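Local coordinates for mitogen activated protein kinase, putative (Leishmania donovani, PDB 4QNY) that probably phosphorylates serine and threonine residues of target proteins, as a mitogen-activated protein kinase that binds an ATP analogue and magnesium between its two lobes, at residues C16-R21 / F98-I103; A125-F130 / H308-Q313; E218-R223 / P282-L287. One frame throughout, in Å; residues are numbered along the deposited sequence.

Contact 1: residues C16-R21 / F98-I103; sequences CRLDDR and FDHFYI
Leu18 and Tyr102 meet on the five-stranded antiparallel sheet of the kinase N-terminal lobe, where the loop between helix 8-16 and strand 22-31 passes beside strand 101-106. The contact is small and apolar, and one methyl group carries it. CD1 of Leu18 lies 3.5 Å from CD2 of Tyr102 and 4.0 Å from CE2 of Tyr102, so the leucine tip meets the CD2-CE2 bond of the phenol ring obliquely while the two side chains cross at about a right angle. With CG anti to the carbonyl carbon (chi1 -60°), Leu18 sends CD1 across to the ring; the CB atoms of both residues point toward the opposite segment. The same methyl reaches the imidazole of His100 more loosely, with Leu18 CD1 4.3 Å from His100 NE2. That ring is steadied from its far nitrogen: His100 ND1 donates to Asp99 OD2 over 2.9 Å in an almost straight bond of 177°, with the acceptor in the ring plane, and the carboxylate met on its syn side but from well out of its own plane. On the loop, Asp19 OD1 accepts from Arg21 N at 3.1 Å, an Asx turn that leads the chain into strand 22-31. Tyr102 OH is hydrogen-bonded to Glu14 of helix 8-16, and its ring also touches Leu11 and Val15 of that helix. Leu90 of strand 86-90 packs on both Leu18 and Tyr102, while Met51 and Arg53 of strand 47-54 also touch the tyrosine.

Contact 2: residues A125-F130 / H308-Q313; sequences AHIQFF and HPFLEQ
Gln128 of helix 124-143 lays its aliphatic stem over the ring of Phe310, joining this long helix of the kinase C-terminal lobe to the turn that follows helix 302-306. The main interaction is CH-pi: CG of Gln128 stands 3.8 Å from the centroid of the Phe310 ring, 22° off its normal and displaced toward CZ. The phenylalanine reaches the helix because its CG is anti to the backbone N, and the glutamine is extended beyond CG, with amide and ring planes 62° apart. Apolar contacts broaden the patch. Ile127 CG2 approaches the rim of the same ring, near its plane, at 4.4 Å from Phe310 CZ, and Leu311 CD2 lies 4.1 Å from Gln128 CB. That leucine methyl also packs 3.4 Å from the backbone O of Gln128, and Leu311 continues along the helix onto Ile131 and Leu135. Ala284 and Leu287 of helix 282-291 touch Phe310 as well, so the ring is wedged between two helices. The polar interactions stiffen the turn itself. Leu311 N bonds to His308 O at the 3-10 segment, and the imidazole of His308 is held at both nitrogens, NE2 bonding to Asp286 of helix 282-291. At the other nitrogen, His308 ND1 accepts from Phe310 N at 3.1 Å, with the donor tilted 29° out of the imidazole plane.

Contact 3: residues E218-R223 / P282-L287; sequences ELLGSR and PEALDL
Leu220 reaches from the turn after helix 206-219 to Ala284 and Leu285 on the first turn of helix 282-291, in the helical C-terminal lobe of the kinase. The bond from CA to CB of Leu220 already heads toward helix 282-291. CG, anti to the carbonyl carbon with chi1 -78°, carries the chain onward and splits it into two methyls with different partners. CD2 lies 4.1 Å from CB of Ala284, whose own CB points back at the leucine. CD1 is 4.3 Å from CD2 of Leu285, a residue that meets it by the end of its side chain. Leu220 therefore straddles two consecutive residues of the helix with one methyl on each, at ordinary van der Waals spacing and with purely apolar chemistry. The backbones stay well apart, 8.3 Å between the CA atoms of Leu220 and Ala284. Glu124 and Ile127 of helix 124-143 and Tyr277 pack against the same leucine.

After Leu220 the chain leaves helical geometry at Gly221. Glu218 O accepts from two amides on the same face of its carbonyl plane, Gly221 N at 3.1 Å and Ser222 N at 3.2 Å. Gly221 has a positive phi of 109°, and its backbone angles by themselves call for glycine. Ser222 OG then donates to Arg223 O at 2.8 Å, on a lone pair in the carbonyl plane. A helix end turned by a glycine of positive phi, with the leucine just before that glycine packed between helices, belongs to the mainly helical C-terminal lobe of the protein kinase fold.

Contacts 2 and 3 are neighbours in the C-terminal lobe, their centres about 11 Å apart, and both bear on helices 124-143 and 282-291. They join directly where Phe310 CE1 packs 3.5 Å from Ala284 CB, and contact 3 is nested within the chain loop that contact 2 closes. Contact 1 stands apart in the N-terminal lobe, about 41 Å from contact 2 and 43 Å from contact 3, centre to centre, across the chain's centre from both. Contact 2 is buried and combines an aromatic face with aliphatic groups, whereas contacts 1 and 3 are partly buried and smaller. Contact 1 sets a leucine methyl against aromatic rings; contact 3 is wholly aliphatic.

Contact 1: residues C16-R21 / F98-I103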
loop_
_atom_site.group_PDB
_atom_site.type_symbol
_atom_site.label_atom_id
_atom_site.label_comp_id
_atom_site.label_asym_id
_atom_site.label_seq_id
_atom_site.Cartn_x
_atom_site.Cartn_y
_atom_site.Cartn_z
ATOM N N CYS A 16 15.376 -18.976 15.964
ATOM C CA CYS A 16 16.288 -19.153 17.091
ATOM C C CYS A 16 17.751 -19.183 16.645
ATOM O O CYS A 16 18.642 -18.766 17.387
ATOM C CB CYS A 16 15.950 -20.434 17.858
ATOM S SG CYS A 16 14.438 -20.338 18.847
ATOM N N ARG A 17 17.994 -19.669 15.432
ATOM C CA ARG A 17 19.345 -19.699 14.880
ATOM C C ARG A 17 19.784 -18.306 14.432
ATOM O O ARG A 17 20.953 -18.082 14.121
ATOM C CB ARG A 17 19.433 -20.687 13.713
ATOM C CG ARG A 17 19.366 -22.148 14.136
ATOM C CD ARG A 17 19.722 -23.086 12.991
ATOM N NE ARG A 17 18.665 -23.160 11.986
ATOM C CZ ARG A 17 17.678 -24.051 12.006
ATOM N NH1 ARG A 17 17.612 -24.948 12.982
ATOM N NH2 ARG A 17 16.758 -24.048 11.050
ATOM N N LEU A 18 18.837 -17.375 14.401
ATOM C CA LEU A 18 19.138 -15.984 14.091
ATOM C C LEU A 18 19.193 -15.161 15.372
ATOM O O LEU A 18 20.185 -14.489 15.652
ATOM C CB LEU A 18 18.094 -15.403 13.135
ATOM C CG LEU A 18 17.959 -16.090 11.777
ATOM C CD1 LEU A 18 16.800 -15.496 10.997
ATOM C CD2 LEU A 18 19.253 -15.974 10.990
ATOM N N ASP A 19 18.114 -15.222 16.146
ATOM C CA ASP A 19 18.035 -14.519 17.419
ATOM C C ASP A 19 17.070 -15.243 18.352
ATOM O O ASP A 19 15.911 -15.477 18.005
ATOM C CB ASP A 19 17.595 -13.067 17.208
ATOM C CG ASP A 19 17.983 -12.163 18.365
ATOM O OD1 ASP A 19 17.993 -12.638 19.520
ATOM O OD2 ASP A 19 18.278 -10.975 18.118
ATOM N N ASP A 20 17.554 -15.591 19.541
ATOM C CA ASP A 20 16.777 -16.370 20.499
ATOM C C ASP A 20 15.667 -15.546 21.151
ATOM O O ASP A 20 14.836 -16.083 21.884
ATOM C CB ASP A 20 17.700 -16.947 21.575
ATOM C CG ASP A 20 17.391 -18.398 21.893
ATOM O OD1 ASP A 20 16.853 -19.099 21.010
ATOM O OD2 ASP A 20 17.690 -18.837 23.023
ATOM N N ARG A 21 15.660 -14.245 20.873
ATOM C CA ARG A 21 14.706 -13.314 21.471
ATOM C C ARG A 21 13.243 -13.667 21.209
ATOM O O ARG A 21 12.417 -13.639 22.121
ATOM C CB ARG A 21 14.972 -11.893 20.958
ATOM C CG ARG A 21 16.097 -11.171 21.675
ATOM C CD ARG A 21 16.509 -9.889 20.956
ATOM N NE ARG A 21 15.440 -8.893 20.906
ATOM C CZ ARG A 21 15.647 -7.584 20.801
ATOM N NH1 ARG A 21 16.884 -7.110 20.745
ATOM N NH2 ARG A 21 14.620 -6.748 20.758
ATOM N N PHE A 98 22.647 -17.845 3.674
ATOM C CA PHE A 98 21.749 -16.727 3.400
ATOM C C PHE A 98 20.845 -17.025 2.208
ATOM O O PHE A 98 21.144 -16.646 1.075
ATOM C CB PHE A 98 22.547 -15.438 3.155
ATOM C CG PHE A 98 21.736 -14.174 3.319
ATOM C CD1 PHE A 98 22.114 -13.213 4.241
ATOM C CD2 PHE A 98 20.606 -13.945 2.552
ATOM C CE1 PHE A 98 21.375 -12.054 4.398
ATOM C CE2 PHE A 98 19.867 -12.792 2.707
ATOM C CZ PHE A 98 20.251 -11.844 3.628
ATOM N N ASP A 99 19.729 -17.694 2.475
ATOM C CA ASP A 99 18.710 -17.926 1.463
ATOM C C ASP A 99 17.358 -17.454 1.987
ATOM O O ASP A 99 16.314 -17.740 1.403
ATOM C CB ASP A 99 18.657 -19.404 1.069
ATOM C CG ASP A 99 18.279 -20.306 2.228
ATOM O OD1 ASP A 99 17.881 -21.461 1.975
ATOM O OD2 ASP A 99 18.381 -19.863 3.392
ATOM N N HIS A 100 17.402 -16.726 3.100
ATOM C CA HIS A 100 16.207 -16.206 3.755
ATOM C C HIS A 100 16.602 -15.205 4.834
ATOM O O HIS A 100 17.745 -15.197 5.286
ATOM C CB HIS A 100 15.391 -17.338 4.381
ATOM C CG HIS A 100 15.965 -17.845 5.667
ATOM N ND1 HIS A 100 17.033 -18.714 5.715
ATOM C CD2 HIS A 100 15.626 -17.593 6.954
ATOM C CE1 HIS A 100 17.324 -18.981 6.976
ATOM N NE2 HIS A 100 16.486 -18.312 7.747
ATOM N N PHE A 101 15.653 -14.370 5.249
ATOM C CA PHE A 101 15.868 -13.474 6.383
ATOM C C PHE A 101 14.540 -12.914 6.885
ATOM O O PHE A 101 13.520 -13.002 6.200
ATOM C CB PHE A 101 16.832 -12.339 6.012
ATOM C CG PHE A 101 16.208 -11.241 5.203
ATOM C CD1 PHE A 101 16.065 -11.366 3.833
ATOM C CD2 PHE A 101 15.790 -10.068 5.812
ATOM C CE1 PHE A 101 15.501 -10.352 3.086
ATOM C CE2 PHE A 101 15.225 -9.052 5.072
ATOM C CZ PHE A 101 15.081 -9.193 3.706
ATOM N N TYR A 102 14.559 -12.344 8.086
ATOM C CA TYR A 102 13.337 -11.877 8.734
ATOM C C TYR A 102 13.290 -10.364 8.921
ATOM O O TYR A 102 14.282 -9.737 9.295
ATOM C CB TYR A 102 13.167 -12.558 10.094
ATOM C CG TYR A 102 12.655 -13.977 10.010
ATOM C CD1 TYR A 102 11.298 -14.250 10.114
ATOM C CD2 TYR A 102 13.526 -15.041 9.822
ATOM C CE1 TYR A 102 10.823 -15.545 10.038
ATOM C CE2 TYR A 102 13.060 -16.340 9.745
ATOM C CZ TYR A 102 11.707 -16.585 9.853
ATOM O OH TYR A 102 11.235 -17.874 9.775
ATOM N N ILE A 103 12.121 -9.791 8.660
ATOM C CA ILE A 103 11.867 -8.381 8.924
ATOM C C ILE A 103 11.000 -8.247 10.169
ATOM O O ILE A 103 9.889 -8.775 10.217
ATOM C CB ILE A 103 11.169 -7.695 7.736
ATOM C CG1 ILE A 103 12.023 -7.817 6.472
ATOM C CG2 ILE A 103 10.882 -6.237 8.057
ATOM C CD1 ILE A 103 11.300 -7.404 5.210
#

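Contact 2: residues A125-F130 / H308-Q313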
loop_
_atom_site.group_PDB
_atom_site.type_symbol
_atom_site.label_atom_id
_atom_site.label_comp_id
_atom_site.label_asym_id
_atom_site.label_seq_id
_atom_site.Cartn_x
_atom_site.Cartn_y
_atom_site.Cartn_z
ATOM N N ALA A 125 -17.260 9.130 11.515
ATOM C CA ALA A 125 -16.176 9.526 12.407
ATOM C C ALA A 125 -15.022 8.531 12.334
ATOM O O ALA A 125 -13.855 8.917 12.401
ATOM C CB ALA A 125 -16.683 9.648 13.837
ATOM N N HIS A 126 -15.357 7.251 12.202
ATOM C CA HIS A 126 -14.353 6.205 12.029
ATOM C C HIS A 126 -13.593 6.398 10.723
ATOM O O HIS A 126 -12.365 6.309 10.686
ATOM C CB HIS A 126 -15.003 4.819 12.048
ATOM C CG HIS A 126 -15.432 4.365 13.409
ATOM N ND1 HIS A 126 -16.593 3.654 13.623
ATOM C CD2 HIS A 126 -14.851 4.512 14.622
ATOM C CE1 HIS A 126 -16.711 3.387 14.912
ATOM N NE2 HIS A 126 -15.667 3.896 15.540
ATOM N N ILE A 127 -14.338 6.665 9.655
ATOM C CA ILE A 127 -13.765 6.829 8.326
ATOM C C ILE A 127 -12.885 8.072 8.248
ATOM O O ILE A 127 -11.803 8.039 7.661
ATOM C CB ILE A 127 -14.868 6.912 7.253
ATOM C CG1 ILE A 127 -15.750 5.663 7.307
ATOM C CG2 ILE A 127 -14.264 7.073 5.871
ATOM C CD1 ILE A 127 -16.981 5.748 6.436
ATOM N N GLN A 128 -13.352 9.162 8.851
ATOM C CA GLN A 128 -12.599 10.414 8.884
ATOM C C GLN A 128 -11.210 10.223 9.485
ATOM O O GLN A 128 -10.220 10.715 8.946
ATOM C CB GLN A 128 -13.363 11.475 9.679
ATOM C CG GLN A 128 -14.534 12.089 8.936
ATOM C CD GLN A 128 -15.460 12.869 9.850
ATOM O OE1 GLN A 128 -15.429 12.708 11.070
ATOM N NE2 GLN A 128 -16.288 13.724 9.261
ATOM N N PHE A 129 -11.148 9.505 10.602
ATOM C CA PHE A 129 -9.887 9.271 11.294
ATOM C C PHE A 129 -8.986 8.332 10.491
ATOM O O PHE A 129 -7.770 8.514 10.452
ATOM C CB PHE A 129 -10.143 8.703 12.692
ATOM C CG PHE A 129 -8.925 8.686 13.573
ATOM C CD1 PHE A 129 -8.055 9.763 13.597
ATOM C CD2 PHE A 129 -8.660 7.599 14.389
ATOM C CE1 PHE A 129 -6.936 9.752 14.407
ATOM C CE2 PHE A 129 -7.542 7.582 15.205
ATOM C CZ PHE A 129 -6.680 8.660 15.214
ATOM N N PHE A 130 -9.591 7.335 9.853
ATOM C CA PHE A 130 -8.854 6.422 8.981
ATOM C C PHE A 130 -8.239 7.161 7.797
ATOM O O PHE A 130 -7.047 7.033 7.523
ATOM C CB PHE A 130 -9.768 5.305 8.468
ATOM C CG PHE A 130 -9.999 4.200 9.457
ATOM C CD1 PHE A 130 -9.083 3.947 10.465
ATOM C CD2 PHE A 130 -11.132 3.407 9.374
ATOM C CE1 PHE A 130 -9.297 2.928 11.375
ATOM C CE2 PHE A 130 -11.350 2.387 10.279
ATOM C CZ PHE A 130 -10.431 2.147 11.281
ATOM N N HIS A 308 -9.497 19.249 3.173
ATOM C CA HIS A 308 -10.888 19.110 2.758
ATOM C C HIS A 308 -11.826 19.192 3.965
ATOM O O HIS A 308 -11.501 18.687 5.040
ATOM C CB HIS A 308 -11.086 17.788 2.014
ATOM C CG HIS A 308 -12.400 17.681 1.305
ATOM N ND1 HIS A 308 -13.528 17.163 1.902
ATOM C CD2 HIS A 308 -12.764 18.025 0.047
ATOM C CE1 HIS A 308 -14.532 17.194 1.043
ATOM N NE2 HIS A 308 -14.095 17.712 -0.090
ATOM N N PRO A 309 -12.991 19.841 3.789
ATOM C CA PRO A 309 -14.008 20.000 4.838
ATOM C C PRO A 309 -14.452 18.693 5.506
ATOM O O PRO A 309 -14.982 18.735 6.616
ATOM C CB PRO A 309 -15.179 20.636 4.086
ATOM C CG PRO A 309 -14.529 21.420 3.005
ATOM C CD PRO A 309 -13.336 20.606 2.578
ATOM N N PHE A 310 -14.245 17.558 4.844
ATOM C CA PHE A 310 -14.636 16.268 5.407
ATOM C C PHE A 310 -13.750 15.885 6.590
ATOM O O PHE A 310 -14.143 15.085 7.438
ATOM C CB PHE A 310 -14.584 15.179 4.331
ATOM C CG PHE A 310 -14.951 13.808 4.831
ATOM C CD1 PHE A 310 -16.217 13.552 5.333
ATOM C CD2 PHE A 310 -14.034 12.770 4.783
ATOM C CE1 PHE A 310 -16.555 12.290 5.789
ATOM C CE2 PHE A 310 -14.368 11.506 5.235
ATOM C CZ PHE A 310 -15.630 11.266 5.736
ATOM N N LEU A 311 -12.557 16.470 6.646
ATOM C CA LEU A 311 -11.590 16.147 7.688
ATOM C C LEU A 311 -11.241 17.361 8.545
ATOM O O LEU A 311 -10.170 17.407 9.151
ATOM C CB LEU A 311 -10.312 15.584 7.064
ATOM C CG LEU A 311 -10.467 14.433 6.069
ATOM C CD1 LEU A 311 -9.130 14.111 5.422
ATOM C CD2 LEU A 311 -11.045 13.207 6.753
ATOM N N GLU A 312 -12.147 18.334 8.602
ATOM C CA GLU A 312 -11.850 19.625 9.222
ATOM C C GLU A 312 -11.608 19.549 10.730
ATOM O O GLU A 312 -10.827 20.331 11.274
ATOM C CB GLU A 312 -12.980 20.619 8.932
ATOM C CG GLU A 312 -14.335 20.228 9.499
ATOM C CD GLU A 312 -15.432 21.197 9.101
ATOM O OE1 GLU A 312 -15.102 22.321 8.667
ATOM O OE2 GLU A 312 -16.621 20.837 9.222
ATOM N N GLN A 313 -12.265 18.611 11.404
ATOM C CA GLN A 313 -12.112 18.475 12.851
ATOM C C GLN A 313 -10.836 17.723 13.219
ATOM O O GLN A 313 -10.513 17.574 14.399
ATOM C CB GLN A 313 -13.325 17.764 13.457
ATOM C CG GLN A 313 -14.569 18.635 13.567
ATOM C CD GLN A 313 -15.721 17.921 14.245
ATOM O OE1 GLN A 313 -16.265 18.401 15.241
ATOM N NE2 GLN A 313 -16.103 16.768 13.707
#

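Contact 3: residues E218-R223 / P282-L287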
loop_
_atom_site.group_PDB
_atom_site.type_symbol
_atom_site.label_atom_id
_atom_site.label_comp_id
_atom_site.label_asym_id
_atom_site.label_seq_id
_atom_site.Cartn_x
_atom_site.Cartn_y
_atom_site.Cartn_z
ATOM N N GLU A 218 -14.956 2.032 -0.270
ATOM C CA GLU A 218 -15.315 0.798 0.416
ATOM C C GLU A 218 -15.687 1.053 1.874
ATOM O O GLU A 218 -16.592 0.414 2.410
ATOM C CB GLU A 218 -14.170 -0.212 0.334
ATOM C CG GLU A 218 -13.870 -0.687 -1.076
ATOM C CD GLU A 218 -12.757 -1.713 -1.121
ATOM O OE1 GLU A 218 -12.767 -2.639 -0.285
ATOM O OE2 GLU A 218 -11.871 -1.592 -1.992
ATOM N N LEU A 219 -14.983 1.986 2.509
ATOM C CA LEU A 219 -15.262 2.353 3.895
ATOM C C LEU A 219 -16.656 2.955 4.038
ATOM O O LEU A 219 -17.318 2.779 5.061
ATOM C CB LEU A 219 -14.210 3.338 4.413
ATOM C CG LEU A 219 -12.811 2.779 4.683
ATOM C CD1 LEU A 219 -11.822 3.905 4.935
ATOM C CD2 LEU A 219 -12.833 1.811 5.858
ATOM N N LEU A 220 -17.099 3.659 3.001
ATOM C CA LEU A 220 -18.413 4.294 3.004
ATOM C C LEU A 220 -19.542 3.282 2.823
ATOM O O LEU A 220 -20.717 3.649 2.816
ATOM C CB LEU A 220 -18.489 5.360 1.910
ATOM C CG LEU A 220 -17.796 6.688 2.219
ATOM C CD1 LEU A 220 -17.745 7.568 0.980
ATOM C CD2 LEU A 220 -18.505 7.403 3.361
ATOM N N GLY A 221 -19.182 2.011 2.672
ATOM C CA GLY A 221 -20.163 0.945 2.581
ATOM C C GLY A 221 -20.278 0.340 1.196
ATOM O O GLY A 221 -21.315 0.466 0.544
ATOM N N SER A 222 -19.216 -0.326 0.749
ATOM C CA SER A 222 -19.208 -0.945 -0.572
ATOM C C SER A 222 -18.069 -1.944 -0.753
ATOM O O SER A 222 -17.037 -1.860 -0.088
ATOM C CB SER A 222 -19.116 0.127 -1.660
ATOM O OG SER A 222 -19.026 -0.460 -2.947
ATOM N N ARG A 223 -18.274 -2.894 -1.658
ATOM C CA ARG A 223 -17.208 -3.772 -2.127
ATOM C C ARG A 223 -16.294 -2.965 -3.053
ATOM O O ARG A 223 -16.663 -1.860 -3.451
ATOM C CB ARG A 223 -17.800 -4.992 -2.844
ATOM C CG ARG A 223 -18.254 -6.102 -1.907
ATOM C CD ARG A 223 -17.069 -6.897 -1.378
ATOM N NE ARG A 223 -16.390 -7.632 -2.443
ATOM C CZ ARG A 223 -15.287 -8.354 -2.271
ATOM N NH1 ARG A 223 -14.727 -8.443 -1.073
ATOM N NH2 ARG A 223 -14.742 -8.989 -3.301
ATOM N N PRO A 282 -22.550 14.911 2.216
ATOM C CA PRO A 282 -22.098 15.567 0.983
ATOM C C PRO A 282 -20.595 15.836 0.982
ATOM O O PRO A 282 -19.981 15.888 -0.084
ATOM C CB PRO A 282 -22.888 16.882 0.974
ATOM C CG PRO A 282 -24.077 16.620 1.831
ATOM C CD PRO A 282 -23.596 15.690 2.901
ATOM N N GLU A 283 -20.015 16.007 2.166
ATOM C CA GLU A 283 -18.580 16.237 2.291
ATOM C C GLU A 283 -17.795 14.977 1.941
ATOM O O GLU A 283 -16.745 15.045 1.302
ATOM C CB GLU A 283 -18.223 16.701 3.707
ATOM C CG GLU A 283 -18.678 18.114 4.047
ATOM C CD GLU A 283 -20.170 18.209 4.300
ATOM O OE1 GLU A 283 -20.740 17.259 4.876
ATOM O OE2 GLU A 283 -20.773 19.236 3.921
ATOM N N ALA A 284 -18.312 13.828 2.364
ATOM C CA ALA A 284 -17.667 12.549 2.092
ATOM C C ALA A 284 -17.726 12.209 0.610
ATOM O O ALA A 284 -16.766 11.687 0.042
ATOM C CB ALA A 284 -18.314 11.445 2.912
ATOM N N LEU A 285 -18.860 12.509 -0.012
ATOM C CA LEU A 285 -19.076 12.163 -1.411
ATOM C C LEU A 285 -18.316 13.091 -2.349
ATOM O O LEU A 285 -18.022 12.726 -3.487
ATOM C CB LEU A 285 -20.569 12.183 -1.738
ATOM C CG LEU A 285 -21.384 11.083 -1.055
ATOM C CD1 LEU A 285 -22.831 11.105 -1.522
ATOM C CD2 LEU A 285 -20.750 9.720 -1.303
ATOM N N ASP A 286 -17.995 14.291 -1.875
ATOM C CA ASP A 286 -17.198 15.212 -2.673
ATOM C C ASP A 286 -15.728 14.817 -2.652
ATOM O O ASP A 286 -15.059 14.832 -3.686
ATOM C CB ASP A 286 -17.352 16.647 -2.178
ATOM C CG ASP A 286 -16.436 17.605 -2.908
ATOM O OD1 ASP A 286 -16.680 17.860 -4.104
ATOM O OD2 ASP A 286 -15.466 18.097 -2.291
ATOM N N LEU A 287 -15.230 14.476 -1.467
ATOM C CA LEU A 287 -13.851 14.026 -1.317
ATOM C C LEU A 287 -13.626 12.750 -2.117
ATOM O O LEU A 287 -12.584 12.573 -2.743
ATOM C CB LEU A 287 -13.512 13.797 0.156
ATOM C CG LEU A 287 -12.077 13.351 0.449
ATOM C CD1 LEU A 287 -11.082 14.403 -0.015
ATOM C CD2 LEU A 287 -11.895 13.050 1.928
#